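Long-range contacts in concanavalin A-like lectin protein kinase family protein (Theobroma cacao, PDB 6CTH), which is probably a plant receptor-like protein kinase, phosphorylating protein substrates with ATP, with its catalytic domain captured here in complex with an inhibitor: residues W112-Y116 against Q258-L262; V265-C269 against Q282-L287. All coordinates share one frame; numbering follows the deposited sequence.

Interaction 1. Residues W112-Y116 against Q258-L262; sequences WEVRY and QLECL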
loop_
_atom_site.group_PDB
_atom_site.type_symbol
_atom_site.label_atom_id
_atom_site.label_comp_id
_atom_site.label_asym_id
_atom_site.label_seq_id
_atom_site.Cartn_x
_atom_site.Cartn_y
_atom_site.Cartn_z
ATOM N N TRP A 112 12.030 -7.635 -12.214
ATOM C CA TRP A 112 12.781 -7.327 -11.019
ATOM C C TRP A 112 13.048 -5.818 -10.932
ATOM O O TRP A 112 12.872 -5.229 -9.859
ATOM C CB TRP A 112 14.100 -8.091 -10.906
ATOM C CG TRP A 112 14.781 -7.626 -9.701
ATOM C CD1 TRP A 112 15.800 -6.734 -9.637
ATOM C CD2 TRP A 112 14.402 -7.919 -8.359
ATOM N NE1 TRP A 112 16.100 -6.472 -8.330
ATOM C CE2 TRP A 112 15.235 -7.172 -7.525
ATOM C CE3 TRP A 112 13.417 -8.713 -7.783
ATOM C CZ2 TRP A 112 15.155 -7.245 -6.133
ATOM C CZ3 TRP A 112 13.331 -8.784 -6.383
ATOM C CH2 TRP A 112 14.191 -8.029 -5.587
ATOM N N GLU A 113 13.502 -5.211 -12.030
ATOM C CA GLU A 113 13.861 -3.799 -12.019
ATOM C C GLU A 113 12.635 -2.914 -11.644
ATOM O O GLU A 113 12.746 -1.980 -10.839
ATOM C CB GLU A 113 14.481 -3.375 -13.369
ATOM N N VAL A 114 11.479 -3.240 -12.189
ATOM C CA VAL A 114 10.255 -2.523 -11.843
ATOM C C VAL A 114 9.871 -2.733 -10.372
ATOM O O VAL A 114 9.530 -1.772 -9.701
ATOM C CB VAL A 114 9.112 -2.860 -12.813
ATOM C CG1 VAL A 114 7.770 -2.381 -12.272
ATOM C CG2 VAL A 114 9.390 -2.266 -14.192
ATOM N N ARG A 115 9.997 -3.949 -9.855
ATOM C CA ARG A 115 9.649 -4.204 -8.461
ATOM C C ARG A 115 10.500 -3.433 -7.449
ATOM O O ARG A 115 9.984 -2.900 -6.476
ATOM C CB ARG A 115 9.765 -5.697 -8.158
ATOM C CG ARG A 115 8.694 -6.551 -8.805
ATOM C CD ARG A 115 8.918 -8.024 -8.513
ATOM N NE ARG A 115 8.302 -8.870 -9.525
ATOM C CZ ARG A 115 7.637 -9.989 -9.262
ATOM N NH1 ARG A 115 7.497 -10.406 -8.015
ATOM N NH2 ARG A 115 7.111 -10.688 -10.252
ATOM N N TYR A 116 11.802 -3.374 -7.695
ATOM C CA TYR A 116 12.750 -2.691 -6.803
ATOM C C TYR A 116 12.434 -1.186 -6.862
ATOM O O TYR A 116 12.482 -0.524 -5.840
ATOM C CB TYR A 116 14.183 -2.967 -7.193
ATOM C CG TYR A 116 15.207 -2.800 -6.074
ATOM C CD1 TYR A 116 15.184 -3.617 -4.956
ATOM C CD2 TYR A 116 16.214 -1.863 -6.157
ATOM C CE1 TYR A 116 16.104 -3.476 -3.944
ATOM C CE2 TYR A 116 17.158 -1.698 -5.135
ATOM C CZ TYR A 116 17.084 -2.507 -4.035
ATOM O OH TYR A 116 18.021 -2.409 -3.051
ATOM N N GLN A 258 20.354 -6.954 -4.948
ATOM C CA GLN A 258 19.131 -6.173 -4.669
ATOM C C GLN A 258 18.100 -7.051 -4.006
ATOM O O GLN A 258 17.372 -6.601 -3.136
ATOM C CB GLN A 258 18.562 -5.530 -5.944
ATOM C CG GLN A 258 19.392 -4.372 -6.486
ATOM C CD GLN A 258 18.841 -3.760 -7.763
ATOM O OE1 GLN A 258 17.943 -4.289 -8.405
ATOM N NE2 GLN A 258 19.395 -2.631 -8.138
ATOM N N LEU A 259 18.050 -8.336 -4.363
ATOM C CA LEU A 259 17.092 -9.231 -3.732
ATOM C C LEU A 259 17.433 -9.410 -2.275
ATOM O O LEU A 259 16.555 -9.366 -1.427
ATOM C CB LEU A 259 17.039 -10.615 -4.407
ATOM C CG LEU A 259 16.206 -11.667 -3.680
ATOM C CD1 LEU A 259 14.730 -11.300 -3.543
ATOM C CD2 LEU A 259 16.358 -12.984 -4.427
ATOM N N GLU A 260 18.718 -9.641 -1.986
ATOM C CA GLU A 260 19.164 -9.767 -0.628
ATOM C C GLU A 260 18.806 -8.532 0.164
ATOM O O GLU A 260 18.347 -8.611 1.303
ATOM C CB GLU A 260 20.704 -9.952 -0.583
ATOM C CG GLU A 260 21.267 -10.121 0.809
ATOM C CD GLU A 260 22.770 -10.412 0.779
ATOM O OE1 GLU A 260 23.516 -9.574 0.246
ATOM O OE2 GLU A 260 23.139 -11.501 1.231
ATOM N N CYS A 261 19.060 -7.389 -0.448
ATOM C CA CYS A 261 18.849 -6.126 0.224
ATOM C C CYS A 261 17.379 -5.939 0.539
ATOM O O CYS A 261 17.035 -5.558 1.650
ATOM C CB CYS A 261 19.346 -5.001 -0.642
ATOM S SG CYS A 261 19.307 -3.433 0.239
ATOM N N LEU A 262 16.538 -6.226 -0.442
ATOM C CA LEU A 262 15.080 -6.128 -0.275
ATOM C C LEU A 262 14.585 -7.037 0.813
ATOM O O LEU A 262 13.803 -6.616 1.647
ATOM C CB LEU A 262 14.340 -6.382 -1.592
ATOM C CG LEU A 262 12.813 -6.185 -1.564
ATOM C CD1 LEU A 262 12.428 -4.802 -1.080
ATOM C CD2 LEU A 262 12.209 -6.397 -2.942
#

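Interaction 2. Residues V265-C269 against Q282-L287; sequences VGLWC and QVIQVL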
loop_
_atom_site.group_PDB
_atom_site.type_symbol
_atom_site.label_atom_id
_atom_site.label_comp_id
_atom_site.label_asym_id
_atom_site.label_seq_id
_atom_site.Cartn_x
_atom_site.Cartn_y
_atom_site.Cartn_z
ATOM N N VAL A 265 15.917 -5.770 4.333
ATOM C CA VAL A 265 15.148 -4.558 4.668
ATOM C C VAL A 265 13.727 -4.950 5.078
ATOM O O VAL A 265 13.225 -4.470 6.076
ATOM C CB VAL A 265 15.140 -3.582 3.470
ATOM C CG1 VAL A 265 14.015 -2.566 3.556
ATOM C CG2 VAL A 265 16.517 -2.925 3.348
ATOM N N GLY A 266 13.101 -5.834 4.324
ATOM C CA GLY A 266 11.757 -6.276 4.686
ATOM C C GLY A 266 11.646 -6.872 6.080
ATOM O O GLY A 266 10.740 -6.554 6.847
ATOM N N LEU A 267 12.581 -7.768 6.420
ATOM C CA LEU A 267 12.557 -8.389 7.757
ATOM C C LEU A 267 12.825 -7.377 8.862
ATOM O O LEU A 267 12.223 -7.415 9.911
ATOM C CB LEU A 267 13.579 -9.559 7.793
ATOM C CG LEU A 267 13.326 -10.717 6.824
ATOM C CD1 LEU A 267 14.519 -11.649 6.856
ATOM C CD2 LEU A 267 12.031 -11.411 7.209
ATOM N N TRP A 268 13.797 -6.501 8.650
ATOM C CA TRP A 268 14.125 -5.424 9.595
ATOM C C TRP A 268 12.910 -4.579 9.916
ATOM O O TRP A 268 12.650 -4.259 11.071
ATOM C CB TRP A 268 15.222 -4.586 8.963
ATOM C CG TRP A 268 15.948 -3.576 9.757
ATOM C CD1 TRP A 268 16.166 -3.561 11.110
ATOM C CD2 TRP A 268 16.688 -2.464 9.220
ATOM N NE1 TRP A 268 16.967 -2.473 11.448
ATOM C CE2 TRP A 268 17.308 -1.800 10.308
ATOM C CE3 TRP A 268 16.879 -1.962 7.928
ATOM C CZ2 TRP A 268 18.104 -0.648 10.149
ATOM C CZ3 TRP A 268 17.676 -0.793 7.771
ATOM C CH2 TRP A 268 18.305 -0.194 8.881
ATOM N N CYS A 269 12.170 -4.236 8.866
ATOM C CA CYS A 269 10.959 -3.433 8.951
ATOM C C CYS A 269 9.877 -4.223 9.654
ATOM O O CYS A 269 9.152 -3.678 10.455
ATOM C CB CYS A 269 10.489 -3.000 7.558
ATOM S SG CYS A 269 11.551 -1.704 6.871
ATOM N N GLN A 282 16.287 5.551 6.970
ATOM C CA GLN A 282 17.347 4.537 7.053
ATOM C C GLN A 282 17.134 3.439 6.053
ATOM O O GLN A 282 18.089 2.931 5.472
ATOM C CB GLN A 282 17.440 3.947 8.449
ATOM C CG GLN A 282 17.950 4.902 9.526
ATOM C CD GLN A 282 17.820 4.338 10.934
ATOM O OE1 GLN A 282 16.815 3.725 11.322
ATOM N NE2 GLN A 282 18.881 4.522 11.715
ATOM N N VAL A 283 15.857 3.040 5.862
ATOM C CA VAL A 283 15.503 2.064 4.853
ATOM C C VAL A 283 15.937 2.513 3.472
ATOM O O VAL A 283 16.530 1.739 2.738
ATOM C CB VAL A 283 13.948 1.824 4.857
ATOM C CG1 VAL A 283 13.476 1.095 3.608
ATOM C CG2 VAL A 283 13.552 1.063 6.121
ATOM N N ILE A 284 15.655 3.770 3.124
ATOM C CA ILE A 284 15.993 4.253 1.799
ATOM C C ILE A 284 17.513 4.245 1.579
ATOM O O ILE A 284 17.960 3.852 0.485
ATOM C CB ILE A 284 15.412 5.659 1.525
ATOM C CG1 ILE A 284 13.889 5.592 1.463
ATOM C CG2 ILE A 284 15.969 6.283 0.237
ATOM C CD1 ILE A 284 13.179 6.911 1.656
ATOM N N GLN A 285 18.271 4.624 2.606
ATOM C CA GLN A 285 19.739 4.603 2.545
ATOM C C GLN A 285 20.233 3.163 2.244
ATOM O O GLN A 285 21.101 2.962 1.385
ATOM C CB GLN A 285 20.373 5.084 3.881
ATOM C CG GLN A 285 20.114 6.519 4.324
ATOM C CD GLN A 285 20.406 6.741 5.860
ATOM O OE1 GLN A 285 19.826 7.620 6.521
ATOM N NE2 GLN A 285 21.335 5.922 6.422
ATOM N N VAL A 286 19.659 2.162 2.926
ATOM C CA VAL A 286 20.066 0.768 2.735
ATOM C C VAL A 286 19.698 0.244 1.343
ATOM O O VAL A 286 20.512 -0.443 0.698
ATOM C CB VAL A 286 19.523 -0.134 3.845
ATOM C CG1 VAL A 286 19.821 -1.605 3.572
ATOM C CG2 VAL A 286 20.109 0.288 5.179
ATOM N N LEU A 287 18.465 0.519 0.895
ATOM C CA LEU A 287 18.033 0.156 -0.452
ATOM C C LEU A 287 18.916 0.732 -1.567
ATOM O O LEU A 287 19.055 0.089 -2.638
ATOM C CB LEU A 287 16.556 0.599 -0.708
ATOM C CG LEU A 287 15.553 -0.244 0.091
ATOM C CD1 LEU A 287 14.182 0.378 -0.024
ATOM C CD2 LEU A 287 15.518 -1.745 -0.251
#

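Interaction 1. Residues W112-Y116 against Q258-L262
Trp-112 and Tyr-116 both hold CG anti to the backbone N (for Tyr-116, chi1 -157°), and this sends their rings, one helical turn apart, across to Gln-258. The glutamine has CG anti to its carbonyl carbon and an extended chain beyond, which slides its amide in between the two aromatics. At the indole edge NE1 of Trp-112 donates to OE1 of Gln-258 over 2.9 Å, meeting a lone pair in the carbonyl plane; the N-H is moderately bent, 146° at the hydrogen. The same amide stacks over one face of the Tyr-116 ring, the planes only 11° apart, with CD of Gln-258 3.6 Å from Tyr-116 CD2. Closer to the backbone, Gln-258 CB makes a CH-pi contact with that face, 3.9 Å from the ring centroid. Deeper in, CH2 of Trp-112 packs on Leu-262 CD2 (3.7 Å) and Leu-259 CD1 (3.9 Å). The phenol oxygen of Tyr-116 has its partner in Leu-287. Helix 112-132 is thus joined to helix 256-269, αE to αH of the kinase C-lobe, by an apolar Trp-112 contact with Leu-259 and Leu-262 and by Gln-258, whose indole bond and tyrosine stack probably restrict rotation of its amide.

Interaction 2. Residues V265-C269 against Q282-L287
Val-265, Trp-268 and Cys-269 face Val-283, Val-286 and Leu-287 where helix 256-269 and helix 280-287, the αH and αI helices of the protein kinase C-lobe, lie side by side. The two short segments run nearly antiparallel, at 164°, with their axes 11.1 Å apart, and no hydrogen bond passes between them. Aliphatic contacts make up the middle. Val-265 divides its branches between Val-283 and Val-286, about one turn apart on the facing helix: CG1 meets Val-283 CG1 at 3.7 Å, while CG2, placed anti to the carbonyl carbon, passes alongside Val-286, the two side chains running in opposite senses, to touch its CG1 at 3.6 Å. Leu-287 comes in roughly perpendicular to Val-265, and its CD2 lies within 3.9 Å of Val-265 CG2. Leu-287 also packs on Val-119 of helix 112-132.

The aromatic part lies toward the surface. Trp-268 has CG anti to its backbone N (chi1 -169°), which carries the six-membered ring toward helix 280-287, where CZ3 meets Val-286 CG2 at 3.7 Å and CH2 comes near Gln-282 CB. Pro-278 and Pro-294 also pack against this indole. The amide oxygen of Gln-282 is turned back to its own helix start, accepting a bond from the backbone N of Ser-279. The sulfur contact belongs to the buried side, near Phe-203 of helix 196-212: Cys-269 SG touches Val-283 CG2 at 3.5 Å.

In the fold
Both interactions use helix 256-269, its earlier part against helix 112-132 in interaction 1 and its C-terminal end against helix 280-287 in interaction 2; their centres lie about 12 Å apart. They join at Leu-287, whose backbone O takes a hydrogen bond from Tyr-116 OH at 2.7 Å, while Cys-261 SG packs 3.3 Å from Val-286 O. Three helices of the C-lobe are thereby tied together, with helix 196-212 bordering both contacts. Neither interaction includes the magnesium ligands Asp-141 and Asp-159. The inhibitor pocket is built from residues between 23 and 159, so segment 258-262 and both segments of interaction 2 contribute nothing to it; they belong to the helical framework of the C-lobe.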